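Local coordinates for protein TqaA (Penicillium aethiopicum, PDB 5DLK) that probably closes linear peptides into macrocycles, acting as the terminal condensation-like domain of a fungal nonribosomal peptide synthetase, at residues Pro227-Trp232 with Phe372-Asn377; Val287-Ala292 with His351-Gln356; Arg85-Ser90 with Ala194-Gln199. All blocks are in the same frame, centred on the assembly; numbering follows the deposited sequence.

Contact 1 (Pro227-Trp232 with Phe372-Asn377); sequences PTFQFW and FQHSTN
Between residues 227-232 and 372-377 the backbones come nearest at Phe229 and Ser375, whose CA atoms are 5.6 Å apart, and the grip between them is one side-chain-to-backbone hydrogen bond. Ser375 OG donates to Phe229 O at 2.8 Å, arriving in the carbonyl plane on a lone pair with a C=O...donor angle of 114°. The hydroxyl is set beside its own backbone N (chi1 -62°), a torsion that directs it to this carbonyl; Trp232 CB rests against the hydroxyl itself, 3.5 Å from Ser375 OG. Next to this polar point stands a T-shaped aromatic pair. His374 presents its CD2 edge to one face of the Phe229 ring, off the ring's centre, with CD2 3.8 Å from Phe229 CZ and the planes at 85°. His374 CB lies over the same face as a CH-pi contact, 4.2 Å from the ring centroid. In the two-lobed condensation fold, whose halves each resemble chloramphenicol acetyltransferase, this pairing sets helix 227-235 against the last turn of helix 368-375, on the C-terminal side of the fold. Thr376, the first residue to leave helical geometry, turns its OG1 back to Phe372 O at 2.8 Å, bridging the last turn just after Ser375. Farther out, the Trp232 indole turns from Ser375, its NE1 hydrogen-bonded to His363 O, while Asp370 and Ile371 of helix 368-375 touch the Phe229 and Trp232 side chains.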
loop_
_atom_site.group_PDB
_atom_site.type_symbol
_atom_site.label_atom_id
_atom_site.label_comp_id
_atom_site.label_asym_id
_atom_site.label_seq_id
_atom_site.Cartn_x
_atom_site.Cartn_y
_atom_site.Cartn_z
ATOM N N PRO A 227 -7.881 -22.502 -11.505
ATOM C CA PRO A 227 -7.377 -21.837 -12.709
ATOM C C PRO A 227 -6.309 -20.799 -12.373
ATOM O O PRO A 227 -5.454 -20.531 -13.208
ATOM C CB PRO A 227 -8.611 -21.152 -13.291
ATOM C CG PRO A 227 -9.783 -21.927 -12.719
ATOM C CD PRO A 227 -9.341 -22.362 -11.358
ATOM N N THR A 228 -6.379 -20.210 -11.187
ATOM C CA THR A 228 -5.403 -19.181 -10.849
ATOM C C THR A 228 -4.019 -19.792 -10.601
ATOM O O THR A 228 -3.003 -19.268 -11.066
ATOM C CB THR A 228 -5.884 -18.357 -9.663
ATOM O OG1 THR A 228 -6.906 -17.473 -10.139
ATOM C CG2 THR A 228 -4.746 -17.503 -9.114
ATOM N N PHE A 229 -3.961 -20.919 -9.908
ATOM C CA PHE A 229 -2.670 -21.554 -9.710
ATOM C C PHE A 229 -2.216 -22.318 -10.953
ATOM O O PHE A 229 -1.003 -22.514 -11.167
ATOM C CB PHE A 229 -2.701 -22.440 -8.472
ATOM C CG PHE A 229 -2.883 -21.635 -7.207
ATOM C CD1 PHE A 229 -1.938 -20.672 -6.864
ATOM C CD2 PHE A 229 -4.006 -21.790 -6.414
ATOM C CE1 PHE A 229 -2.100 -19.886 -5.719
ATOM C CE2 PHE A 229 -4.179 -21.027 -5.274
ATOM C CZ PHE A 229 -3.232 -20.075 -4.925
ATOM N N GLN A 230 -3.167 -22.713 -11.785
ATOM C CA GLN A 230 -2.792 -23.260 -13.090
ATOM C C GLN A 230 -2.143 -22.167 -13.924
ATOM O O GLN A 230 -1.129 -22.404 -14.602
ATOM C CB GLN A 230 -4.009 -23.830 -13.812
ATOM C CG GLN A 230 -4.473 -25.151 -13.192
ATOM C CD GLN A 230 -5.825 -25.611 -13.734
ATOM O OE1 GLN A 230 -6.447 -24.929 -14.559
ATOM N NE2 GLN A 230 -6.283 -26.775 -13.274
ATOM N N PHE A 231 -2.731 -20.974 -13.872
ATOM C CA PHE A 231 -2.169 -19.833 -14.590
ATOM C C PHE A 231 -0.752 -19.536 -14.123
ATOM O O PHE A 231 0.145 -19.391 -14.945
ATOM C CB PHE A 231 -3.010 -18.563 -14.426
ATOM C CG PHE A 231 -2.272 -17.316 -14.856
ATOM C CD1 PHE A 231 -1.647 -16.504 -13.898
ATOM C CD2 PHE A 231 -2.152 -16.991 -16.203
ATOM C CE1 PHE A 231 -0.928 -15.373 -14.281
ATOM C CE2 PHE A 231 -1.436 -15.849 -16.608
ATOM C CZ PHE A 231 -0.826 -15.036 -15.625
ATOM N N TRP A 232 -0.549 -19.409 -12.812
ATOM C CA TRP A 232 0.787 -19.014 -12.346
ATOM C C TRP A 232 1.821 -20.086 -12.681
ATOM O O TRP A 232 2.947 -19.757 -12.999
ATOM C CB TRP A 232 0.781 -18.705 -10.848
ATOM C CG TRP A 232 0.172 -17.348 -10.540
ATOM C CD1 TRP A 232 -1.045 -17.087 -9.943
ATOM C CD2 TRP A 232 0.748 -16.066 -10.851
ATOM N NE1 TRP A 232 -1.244 -15.720 -9.852
ATOM C CE2 TRP A 232 -0.163 -15.075 -10.402
ATOM C CE3 TRP A 232 1.949 -15.665 -11.449
ATOM C CZ2 TRP A 232 0.086 -13.712 -10.548
ATOM C CZ3 TRP A 232 2.200 -14.303 -11.589
ATOM C CH2 TRP A 232 1.272 -13.347 -11.136
ATOM N N PHE A 372 3.952 -19.380 -4.892
ATOM C CA PHE A 372 5.204 -20.116 -4.876
ATOM C C PHE A 372 4.973 -21.578 -4.435
ATOM O O PHE A 372 5.516 -22.500 -5.046
ATOM C CB PHE A 372 6.247 -19.427 -3.981
ATOM C CG PHE A 372 6.778 -18.120 -4.550
ATOM C CD1 PHE A 372 6.686 -17.856 -5.910
ATOM C CD2 PHE A 372 7.353 -17.156 -3.724
ATOM C CE1 PHE A 372 7.161 -16.662 -6.429
ATOM C CE2 PHE A 372 7.827 -15.965 -4.243
ATOM C CZ PHE A 372 7.726 -15.723 -5.611
ATOM N N GLN A 373 4.183 -21.792 -3.379
ATOM C CA GLN A 373 3.896 -23.164 -2.954
ATOM C C GLN A 373 3.198 -24.023 -4.009
ATOM O O GLN A 373 3.612 -25.157 -4.261
ATOM C CB GLN A 373 3.034 -23.174 -1.687
ATOM C CG GLN A 373 2.999 -24.552 -1.023
ATOM C CD GLN A 373 2.224 -24.545 0.277
ATOM O OE1 GLN A 373 2.294 -23.585 1.049
ATOM N NE2 GLN A 373 1.480 -25.621 0.532
ATOM N N HIS A 374 2.135 -23.496 -4.607
ATOM C CA HIS A 374 1.263 -24.301 -5.459
ATOM C C HIS A 374 1.631 -24.304 -6.933
ATOM O O HIS A 374 1.208 -25.212 -7.656
ATOM C CB HIS A 374 -0.180 -23.831 -5.333
ATOM C CG HIS A 374 -0.690 -23.871 -3.924
ATOM N ND1 HIS A 374 -0.247 -24.800 -3.009
ATOM C CD2 HIS A 374 -1.563 -23.076 -3.263
ATOM C CE1 HIS A 374 -0.839 -24.586 -1.844
ATOM N NE2 HIS A 374 -1.643 -23.546 -1.972
ATOM N N SER A 375 2.371 -23.289 -7.385
ATOM C CA SER A 375 2.594 -23.125 -8.833
ATOM C C SER A 375 4.046 -23.220 -9.283
ATOM O O SER A 375 4.337 -23.124 -10.479
ATOM C CB SER A 375 2.039 -21.778 -9.298
ATOM O OG SER A 375 0.651 -21.706 -9.080
ATOM N N THR A 376 4.957 -23.352 -8.327
ATOM C CA THR A 376 6.381 -23.467 -8.606
ATOM C C THR A 376 7.017 -24.504 -7.693
ATOM O O THR A 376 6.353 -25.052 -6.803
ATOM C CB THR A 376 7.150 -22.130 -8.394
ATOM O OG1 THR A 376 7.383 -21.934 -6.995
ATOM C CG2 THR A 376 6.370 -20.950 -8.932
ATOM N N ASN A 377 8.310 -24.732 -7.917
ATOM C CA ASN A 377 9.179 -25.512 -7.030
ATOM C C ASN A 377 9.980 -24.648 -6.077
ATOM O O ASN A 377 10.866 -25.148 -5.388
ATOM C CB ASN A 377 10.173 -26.344 -7.840
ATOM C CG ASN A 377 9.509 -27.454 -8.598
ATOM O OD1 ASN A 377 8.479 -27.971 -8.175
ATOM N ND2 ASN A 377 10.087 -27.823 -9.737
#

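Contact 2 (Val287-Ala292 with His351-Gln356); sequences VKAATA and HHTQTQ
Van der Waals contact alone joins Thr353 to Lys288 and Ala289, and both branches of the threonine share in it. Its methyl, CG2, lies 3.7 Å from Ala289 N and also reaches Lys288 CB at 4.0 Å. The other branch, Thr353 OG1, sits against the methyl of Ala289, 3.6 Å from its CB. Small side chains let the two helices come close, with the CA atoms of Ala289 and Thr353 5.8 Å apart.

The hydrogen bonding of these residues is directed elsewhere. Thr353 OG1 stands beside its own backbone N (chi1 -61°), where it is hydrogen-bonded to Leu349 O one turn earlier, so the hydroxyl is satisfied although buried. Beyond CG the Lys288 chain runs extended, carrying NZ away from Thr353 to a hydrogen bond with His308 ND1. Gln354 OE1 bonds Thr285 OG1 in helix 283-299 and Thr282 N just before it, a further tie from helix 346-358.

This is helix-against-helix packing in the C-terminal lobe of a condensation fold, beside the phosphopantetheine site: the Lys288 side chain is about 5 Å from that of Tyr357 and about 7 Å from that of Asn392, both binding residues, like Thr282, though no phosphopantetheine is bound in this model.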
loop_
_atom_site.group_PDB
_atom_site.type_symbol
_atom_site.label_atom_id
_atom_site.label_comp_id
_atom_site.label_asym_id
_atom_site.label_seq_id
_atom_site.Cartn_x
_atom_site.Cartn_y
_atom_site.Cartn_z
ATOM N N VAL A 287 7.820 2.088 -17.139
ATOM C CA VAL A 287 8.723 1.950 -16.017
ATOM C C VAL A 287 9.198 0.500 -15.833
ATOM O O VAL A 287 10.380 0.234 -15.580
ATOM C CB VAL A 287 8.049 2.417 -14.714
ATOM C CG1 VAL A 287 8.945 2.101 -13.531
ATOM C CG2 VAL A 287 7.718 3.918 -14.806
ATOM N N LYS A 288 8.268 -0.439 -15.940
ATOM C CA LYS A 288 8.621 -1.842 -15.724
ATOM C C LYS A 288 9.469 -2.402 -16.867
ATOM O O LYS A 288 10.358 -3.232 -16.628
ATOM C CB LYS A 288 7.336 -2.659 -15.504
ATOM C CG LYS A 288 6.758 -2.286 -14.124
ATOM C CD LYS A 288 5.292 -2.632 -14.000
ATOM C CE LYS A 288 4.749 -2.065 -12.669
ATOM N NZ LYS A 288 3.294 -2.397 -12.469
ATOM N N ALA A 289 9.213 -1.957 -18.100
ATOM C CA ALA A 289 10.049 -2.383 -19.228
ATOM C C ALA A 289 11.462 -1.867 -19.068
ATOM O O ALA A 289 12.423 -2.575 -19.362
ATOM C CB ALA A 289 9.475 -1.905 -20.550
ATOM N N ALA A 290 11.599 -0.623 -18.599
ATOM C CA ALA A 290 12.925 -0.061 -18.389
ATOM C C ALA A 290 13.684 -0.875 -17.332
ATOM O O ALA A 290 14.880 -1.166 -17.472
ATOM C CB ALA A 290 12.824 1.431 -17.958
ATOM N N THR A 291 12.978 -1.234 -16.271
ATOM C CA THR A 291 13.554 -2.042 -15.205
ATOM C C THR A 291 13.978 -3.424 -15.738
ATOM O O THR A 291 15.045 -3.941 -15.369
ATOM C CB THR A 291 12.559 -2.195 -14.045
ATOM O OG1 THR A 291 12.254 -0.887 -13.530
ATOM C CG2 THR A 291 13.159 -3.054 -12.926
ATOM N N ALA A 292 13.158 -4.005 -16.608
ATOM C CA ALA A 292 13.494 -5.318 -17.174
ATOM C C ALA A 292 14.749 -5.267 -18.025
ATOM O O ALA A 292 15.584 -6.171 -17.962
ATOM C CB ALA A 292 12.336 -5.865 -18.006
ATOM N N HIS A 351 5.127 -3.701 -25.540
ATOM C CA HIS A 351 3.904 -4.494 -25.712
ATOM C C HIS A 351 3.955 -5.781 -24.904
ATOM O O HIS A 351 2.965 -6.156 -24.264
ATOM C CB HIS A 351 3.646 -4.807 -27.198
ATOM C CG HIS A 351 3.005 -3.668 -27.927
ATOM N ND1 HIS A 351 1.838 -3.077 -27.494
ATOM C CD2 HIS A 351 3.384 -2.990 -29.036
ATOM C CE1 HIS A 351 1.519 -2.088 -28.312
ATOM N NE2 HIS A 351 2.440 -2.014 -29.255
ATOM N N HIS A 352 5.106 -6.447 -24.932
ATOM C CA HIS A 352 5.284 -7.683 -24.178
ATOM C C HIS A 352 5.159 -7.425 -22.680
ATOM O O HIS A 352 4.473 -8.166 -21.969
ATOM C CB HIS A 352 6.637 -8.331 -24.501
ATOM C CG HIS A 352 6.978 -9.505 -23.625
ATOM N ND1 HIS A 352 6.277 -10.695 -23.662
ATOM C CD2 HIS A 352 7.951 -9.668 -22.697
ATOM C CE1 HIS A 352 6.798 -11.534 -22.778
ATOM N NE2 HIS A 352 7.827 -10.942 -22.193
ATOM N N THR A 353 5.827 -6.383 -22.196
ATOM C CA THR A 353 5.813 -6.086 -20.764
ATOM C C THR A 353 4.380 -5.820 -20.313
ATOM O O THR A 353 3.956 -6.250 -19.229
ATOM C CB THR A 353 6.730 -4.885 -20.436
ATOM O OG1 THR A 353 8.073 -5.229 -20.804
ATOM C CG2 THR A 353 6.710 -4.561 -18.949
ATOM N N GLN A 354 3.616 -5.140 -21.162
ATOM C CA GLN A 354 2.266 -4.803 -20.763
ATOM C C GLN A 354 1.404 -6.058 -20.690
ATOM O O GLN A 354 0.670 -6.253 -19.735
ATOM C CB GLN A 354 1.644 -3.770 -21.704
ATOM C CG GLN A 354 0.299 -3.220 -21.186
ATOM C CD GLN A 354 0.049 -1.810 -21.689
ATOM O OE1 GLN A 354 0.811 -0.888 -21.384
ATOM N NE2 GLN A 354 -1.002 -1.641 -22.492
ATOM N N THR A 355 1.517 -6.939 -21.679
ATOM C CA THR A 355 0.713 -8.150 -21.591
ATOM C C THR A 355 1.210 -9.088 -20.482
ATOM O O THR A 355 0.425 -9.850 -19.935
ATOM C CB THR A 355 0.638 -8.868 -22.959
ATOM O OG1 THR A 355 1.939 -9.125 -23.445
ATOM C CG2 THR A 355 -0.048 -7.972 -23.972
ATOM N N GLN A 356 2.484 -9.019 -20.097
ATOM C CA GLN A 356 2.946 -9.837 -18.973
ATOM C C GLN A 356 2.313 -9.404 -17.655
ATOM O O GLN A 356 2.314 -10.161 -16.684
ATOM C CB GLN A 356 4.476 -9.815 -18.871
ATOM C CG GLN A 356 5.145 -10.608 -20.010
ATOM C CD GLN A 356 4.763 -12.095 -19.962
ATOM O OE1 GLN A 356 3.845 -12.538 -20.658
ATOM N NE2 GLN A 356 5.478 -12.865 -19.148
#

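Contact 3 (Arg85-Ser90 with Ala194-Gln199); sequences RETCQS and AAIYNQ
Thr87 and Tyr197 bring the two backbones nearest, with their CA atoms 5.6 Å apart. Residues 85-90 are helical throughout, within helix 81-94, whereas 194-199 holds the end of helix 186-197. That end is a Schellman motif: Gln199 takes a positive phi of 56°, and two bonds turn back into the last turn, among them Gln199 N to Ile196 O at 3.1 Å.

Thr87 meets Ile196 and Tyr197 with different branches. Its methyl CG2 is 3.7 Å from Ile196 CG2, the two side chains running side by side, oppositely directed. Its OG1 lies against the Tyr197 backbone, 3.4 Å from Tyr197 CA, and the Tyr197 side chain lies roughly perpendicular to that of Thr87. The same hydroxyl is hydrogen-bonded to Arg83 O in its own helix. The CG2 branch of Ile196, anti to the backbone N, also meets Ser90 on another side, with Ile196 CG2 to Ser90 CB 3.7 Å. An alanine here removes both branches, which would probably open a gap beside Ile196 CG2 and leave Arg83 O without its side-chain donor. Tyr197 directs its ring toward the start of helix 81-94, against Arg83 and Leu84, and its OH is hydrogen-bonded to Asn80 N.

The two helices follow strands 67-75 and 169-177, antiparallel neighbours in the sheet of the N-terminal lobe, and their pairing belongs to the chloramphenicol acetyltransferase-like half of the condensation fold.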
loop_
_atom_site.group_PDB
_atom_site.type_symbol
_atom_site.label_atom_id
_atom_site.label_comp_id
_atom_site.label_asym_id
_atom_site.label_seq_id
_atom_site.Cartn_x
_atom_site.Cartn_y
_atom_site.Cartn_z
ATOM N N ARG A 85 -15.640 15.841 15.982
ATOM C CA ARG A 85 -15.471 14.709 16.890
ATOM C C ARG A 85 -16.370 13.526 16.551
ATOM O O ARG A 85 -15.914 12.385 16.519
ATOM C CB ARG A 85 -15.745 15.130 18.339
ATOM C CG ARG A 85 -14.680 15.991 18.964
ATOM C CD ARG A 85 -15.036 16.345 20.408
ATOM N NE ARG A 85 -14.199 17.445 20.854
ATOM C CZ ARG A 85 -14.595 18.709 20.939
ATOM N NH1 ARG A 85 -15.851 19.037 20.668
ATOM N NH2 ARG A 85 -13.737 19.636 21.329
ATOM N N GLU A 86 -17.652 13.791 16.322
ATOM C CA GLU A 86 -18.603 12.721 16.037
ATOM C C GLU A 86 -18.379 12.091 14.662
ATOM O O GLU A 86 -18.776 10.950 14.421
ATOM C CB GLU A 86 -20.037 13.238 16.126
ATOM C CG GLU A 86 -20.386 13.844 17.469
ATOM C CD GLU A 86 -21.523 14.848 17.381
ATOM O OE1 GLU A 86 -22.289 14.806 16.389
ATOM O OE2 GLU A 86 -21.646 15.688 18.300
ATOM N N THR A 87 -17.763 12.843 13.760
ATOM C CA THR A 87 -17.470 12.324 12.426
ATOM C C THR A 87 -16.396 11.227 12.500
ATOM O O THR A 87 -16.480 10.214 11.793
ATOM C CB THR A 87 -17.031 13.453 11.481
ATOM O OG1 THR A 87 -18.093 14.409 11.367
ATOM C CG2 THR A 87 -16.685 12.911 10.094
ATOM N N CYS A 88 -15.410 11.419 13.377
ATOM C CA CYS A 88 -14.426 10.375 13.659
ATOM C C CYS A 88 -15.116 9.080 14.109
ATOM O O CYS A 88 -14.782 7.982 13.654
ATOM C CB CYS A 88 -13.435 10.840 14.728
ATOM S SG CYS A 88 -12.466 12.308 14.277
ATOM N N GLN A 89 -16.080 9.211 15.016
ATOM C CA GLN A 89 -16.810 8.046 15.488
ATOM C C GLN A 89 -17.547 7.383 14.327
ATOM O O GLN A 89 -17.471 6.165 14.146
ATOM C CB GLN A 89 -17.794 8.430 16.595
ATOM C CG GLN A 89 -18.643 7.275 17.081
ATOM C CD GLN A 89 -17.867 6.265 17.897
ATOM O OE1 GLN A 89 -17.250 6.607 18.909
ATOM N NE2 GLN A 89 -17.898 4.998 17.462
ATOM N N SER A 90 -18.239 8.186 13.527
ATOM C CA SER A 90 -19.075 7.644 12.456
ATOM C C SER A 90 -18.233 7.018 11.343
ATOM O O SER A 90 -18.656 6.047 10.709
ATOM C CB SER A 90 -19.979 8.733 11.871
ATOM O OG SER A 90 -20.929 9.150 12.838
ATOM N N ALA A 194 -15.500 13.797 5.019
ATOM C CA ALA A 194 -16.088 15.079 4.661
ATOM C C ALA A 194 -17.602 14.963 4.503
ATOM O O ALA A 194 -18.348 15.805 5.007
ATOM C CB ALA A 194 -15.462 15.608 3.401
ATOM N N ALA A 195 -18.051 13.913 3.823
ATOM C CA ALA A 195 -19.475 13.693 3.598
ATOM C C ALA A 195 -20.238 13.511 4.908
ATOM O O ALA A 195 -21.356 14.010 5.055
ATOM C CB ALA A 195 -19.692 12.479 2.682
ATOM N N ILE A 196 -19.634 12.810 5.864
ATOM C CA ILE A 196 -20.282 12.579 7.148
ATOM C C ILE A 196 -20.362 13.887 7.931
ATOM O O ILE A 196 -21.408 14.214 8.500
ATOM C CB ILE A 196 -19.551 11.519 7.977
ATOM C CG1 ILE A 196 -19.717 10.141 7.330
ATOM C CG2 ILE A 196 -20.072 11.504 9.415
ATOM C CD1 ILE A 196 -18.821 9.076 7.930
ATOM N N TYR A 197 -19.263 14.639 7.940
ATOM C CA TYR A 197 -19.252 15.963 8.555
ATOM C C TYR A 197 -20.266 16.896 7.880
ATOM O O TYR A 197 -20.989 17.634 8.555
ATOM C CB TYR A 197 -17.849 16.567 8.489
ATOM C CG TYR A 197 -17.736 17.948 9.101
ATOM C CD1 TYR A 197 -17.433 18.106 10.446
ATOM C CD2 TYR A 197 -17.926 19.089 8.332
ATOM C CE1 TYR A 197 -17.323 19.366 11.012
ATOM C CE2 TYR A 197 -17.820 20.348 8.887
ATOM C CZ TYR A 197 -17.516 20.481 10.228
ATOM O OH TYR A 197 -17.412 21.734 10.785
ATOM N N ASN A 198 -20.312 16.860 6.551
ATOM C CA ASN A 198 -21.222 17.714 5.781
ATOM C C ASN A 198 -22.664 17.223 5.811
ATOM O O ASN A 198 -23.545 17.823 5.189
ATOM C CB ASN A 198 -20.773 17.810 4.328
ATOM C CG ASN A 198 -19.480 18.553 4.166
ATOM O OD1 ASN A 198 -19.073 19.319 5.037
ATOM N ND2 ASN A 198 -18.819 18.338 3.034
ATOM N N GLN A 199 -22.883 16.121 6.522
ATOM C CA GLN A 199 -24.185 15.476 6.628
ATOM C C GLN A 199 -24.770 15.128 5.260
ATOM O O GLN A 199 -25.948 15.356 4.987
ATOM C CB GLN A 199 -25.140 16.361 7.426
ATOM C CG GLN A 199 -24.681 16.554 8.862
ATOM C CD GLN A 199 -25.537 17.536 9.629
ATOM O OE1 GLN A 199 -25.800 18.649 9.164
ATOM N NE2 GLN A 199 -25.985 17.128 10.811
#

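Overall arrangement
The three contacts divide between the two lobes of the condensation fold. Contacts 1 and 2 both involve the C-terminal lobe and its helices 346-358 and 368-375, which succeed each other in the chain; their centres are about 22 Å apart and their nearest atoms about 6 Å, without touching. Tyr357, a phosphopantetheine-binding residue between them in sequence, is about 8 Å from the side chain of Trp232 in contact 1 and closer to Lys288 in contact 2. Contact 3 lies in the other lobe, across the chain's centre, about 45 Å from contact 1 and about 43 Å from contact 2 between centres, and away from the known phosphopantetheine-binding residues.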